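Local structure of pyocin S8 (Pseudomonas aeruginosa, 6W0V) at residues Gly8-Val13 / Pro28-Ala34. The protein is a bacteriocin whose nuclease domain, the part described here, belongs to the H-N-H DNases and probably kills bacteria by cleaving their DNA. The protein carries 1 engineered substitution. Numbering follows the deposited sequence.
Sequences GNGQPV and PIPSQIA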
loop_
_atom_site.group_PDB
_atom_site.type_symbol
_atom_site.label_atom_id
_atom_site.label_comp_id
_atom_site.label_asym_id
_atom_site.label_seq_id
_atom_site.Cartn_x
_atom_site.Cartn_y
_atom_site.Cartn_z
ATOM N N GLY A 8 3.045 -20.674 -11.742
ATOM C CA GLY A 8 1.919 -20.982 -10.858
ATOM C C GLY A 8 0.693 -20.202 -11.256
ATOM O O GLY A 8 0.783 -19.296 -12.107
ATOM N N ASN A 9 -0.427 -20.573 -10.665
ATOM C CA ASN A 9 -1.755 -20.180 -11.174
ATOM C C ASN A 9 -2.449 -19.280 -10.171
ATOM O O ASN A 9 -3.455 -18.708 -10.557
ATOM C CB ASN A 9 -2.602 -21.410 -11.474
ATOM C CG ASN A 9 -2.054 -22.177 -12.652
ATOM O OD1 ASN A 9 -1.364 -21.608 -13.494
ATOM N ND2 ASN A 9 -2.364 -23.458 -12.717
ATOM N N GLY A 10 -1.922 -19.179 -8.952
ATOM C CA GLY A 10 -2.666 -18.579 -7.837
ATOM C C GLY A 10 -4.009 -19.267 -7.690
ATOM O O GLY A 10 -4.147 -20.426 -8.120
ATOM N N GLN A 11 -4.983 -18.572 -7.124
ATOM C CA GLN A 11 -6.297 -19.164 -6.789
ATOM C C GLN A 11 -7.392 -18.262 -7.321
ATOM O O GLN A 11 -7.204 -17.050 -7.419
ATOM C CB GLN A 11 -6.441 -19.338 -5.281
ATOM C CG GLN A 11 -5.372 -20.230 -4.674
ATOM C CD GLN A 11 -5.480 -21.630 -5.215
ATOM O OE1 GLN A 11 -6.575 -22.129 -5.464
ATOM N NE2 GLN A 11 -4.336 -22.260 -5.415
ATOM N N PRO A 12 -8.567 -18.832 -7.654
ATOM C CA PRO A 12 -9.746 -18.025 -7.933
ATOM C C PRO A 12 -9.983 -17.151 -6.699
ATOM O O PRO A 12 -9.951 -17.648 -5.582
ATOM C CB PRO A 12 -10.867 -19.043 -8.174
ATOM C CG PRO A 12 -10.138 -20.319 -8.531
ATOM C CD PRO A 12 -8.842 -20.271 -7.749
ATOM N N VAL A 13 -10.125 -15.854 -6.928
ATOM C CA VAL A 13 -10.451 -14.876 -5.862
ATOM C C VAL A 13 -11.645 -14.076 -6.362
ATOM O O VAL A 13 -11.591 -13.582 -7.502
ATOM C CB VAL A 13 -9.249 -13.976 -5.535
ATOM C CG1 VAL A 13 -9.651 -12.821 -4.636
ATOM C CG2 VAL A 13 -8.108 -14.770 -4.920
ATOM N N PRO A 28 -4.245 -16.059 -1.121
ATOM C CA PRO A 28 -3.486 -16.472 -2.283
ATOM C C PRO A 28 -3.496 -15.343 -3.314
ATOM O O PRO A 28 -4.228 -14.363 -3.187
ATOM C CB PRO A 28 -4.245 -17.704 -2.775
ATOM C CG PRO A 28 -5.677 -17.418 -2.371
ATOM C CD PRO A 28 -5.564 -16.710 -1.038
ATOM N N ILE A 29 -2.650 -15.485 -4.308
ATOM C CA ILE A 29 -2.588 -14.546 -5.450
ATOM C C ILE A 29 -3.770 -14.872 -6.338
ATOM O O ILE A 29 -3.994 -16.024 -6.676
ATOM C CB ILE A 29 -1.254 -14.695 -6.192
ATOM C CG1 ILE A 29 -0.070 -14.556 -5.231
ATOM C CG2 ILE A 29 -1.176 -13.727 -7.359
ATOM C CD1 ILE A 29 -0.282 -13.544 -4.110
ATOM N N PRO A 30 -4.589 -13.876 -6.709
ATOM C CA PRO A 30 -5.719 -14.127 -7.587
ATOM C C PRO A 30 -5.208 -14.721 -8.900
ATOM O O PRO A 30 -4.203 -14.259 -9.424
ATOM C CB PRO A 30 -6.341 -12.750 -7.799
ATOM C CG PRO A 30 -5.874 -11.958 -6.600
ATOM C CD PRO A 30 -4.481 -12.469 -6.307
ATOM N N SER A 31 -5.916 -15.722 -9.397
ATOM C CA SER A 31 -5.551 -16.415 -10.650
ATOM C C SER A 31 -5.382 -15.400 -11.786
ATOM O O SER A 31 -4.449 -15.570 -12.577
ATOM C CB SER A 31 -6.545 -17.480 -10.975
ATOM O OG SER A 31 -7.852 -16.954 -11.046
ATOM N N GLN A 32 -6.216 -14.357 -11.852
ATOM C CA GLN A 32 -6.144 -13.375 -12.965
ATOM C C GLN A 32 -4.857 -12.556 -12.827
ATOM O O GLN A 32 -4.380 -12.032 -13.842
ATOM C CB GLN A 32 -7.374 -12.471 -13.007
ATOM C CG GLN A 32 -7.484 -11.520 -11.829
ATOM C CD GLN A 32 -8.304 -12.081 -10.697
ATOM O OE1 GLN A 32 -8.216 -13.257 -10.361
ATOM N NE2 GLN A 32 -9.116 -11.226 -10.097
ATOM N N ILE A 33 -4.332 -12.430 -11.610
ATOM C CA ILE A 33 -3.036 -11.743 -11.356
ATOM C C ILE A 33 -1.920 -12.716 -11.732
ATOM O O ILE A 33 -1.011 -12.309 -12.457
ATOM C CB ILE A 33 -2.947 -11.252 -9.902
ATOM C CG1 ILE A 33 -4.046 -10.228 -9.615
ATOM C CG2 ILE A 33 -1.572 -10.685 -9.597
ATOM C CD1 ILE A 33 -4.078 -9.098 -10.612
ATOM N N ALA A 34 -2.017 -13.965 -11.285
ATOM C CA ALA A 34 -1.087 -15.026 -11.723
ATOM C C ALA A 34 -1.014 -14.971 -13.250
ATOM O O ALA A 34 0.090 -15.011 -13.797
ATOM C CB ALA A 34 -1.527 -16.374 -11.226
HETATM O O HOH W 1 -9.944 -15.007 -9.478
#
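The Gln11 side chain crosses the Pro28 ring at about a right angle, while its backbone pairs with the residues leading into helix 31-37. Its N donates to Ile29 O at 2.8 Å, nearly straight at 161°, and its O receives Ser31 N at 2.7 Å from well above the carbonyl plane. Together these bonds make a single beta bridge between Gln11 and Pro30, the N-cap residue, so the first amide of the helix is satisfied by the loop. Pro30 CA also directs its hydrogen at Gln11 O.

Along the Gln11 side chain, CB rests 3.6 Å from Pro28 CG, and CG, set beside the backbone N (chi1 -59°), meets Pro28 CB at 3.4 Å. The chain then bends at chi2, and its amide end leads away from the proline ring. Gly10, at positive phi, brings its CA to 3.1 Å from Ile29 O in a CA-H...O contact. Next to it, Asn9 O accepts a CA-H contact from Ser31. At the other end, Val13 CG2 packs 3.6 Å from Pro30 CA, while a water accepts from Val13 N and Ser31 OG and donates to Gln32 OE1.

The contact thus ties the loop after strand 4-5 to the N-terminal end of helix 31-37 within the colicin/pyocin DNase domain. Asp112 anchors Asn9 N, and Arg38 bonds to Gly8 O. Ile29 packs on Phe52 of helix 45-57 and on Leu114 and Val116 of strand 114-117, while Pro30 touches Leu62 of helix 60-63.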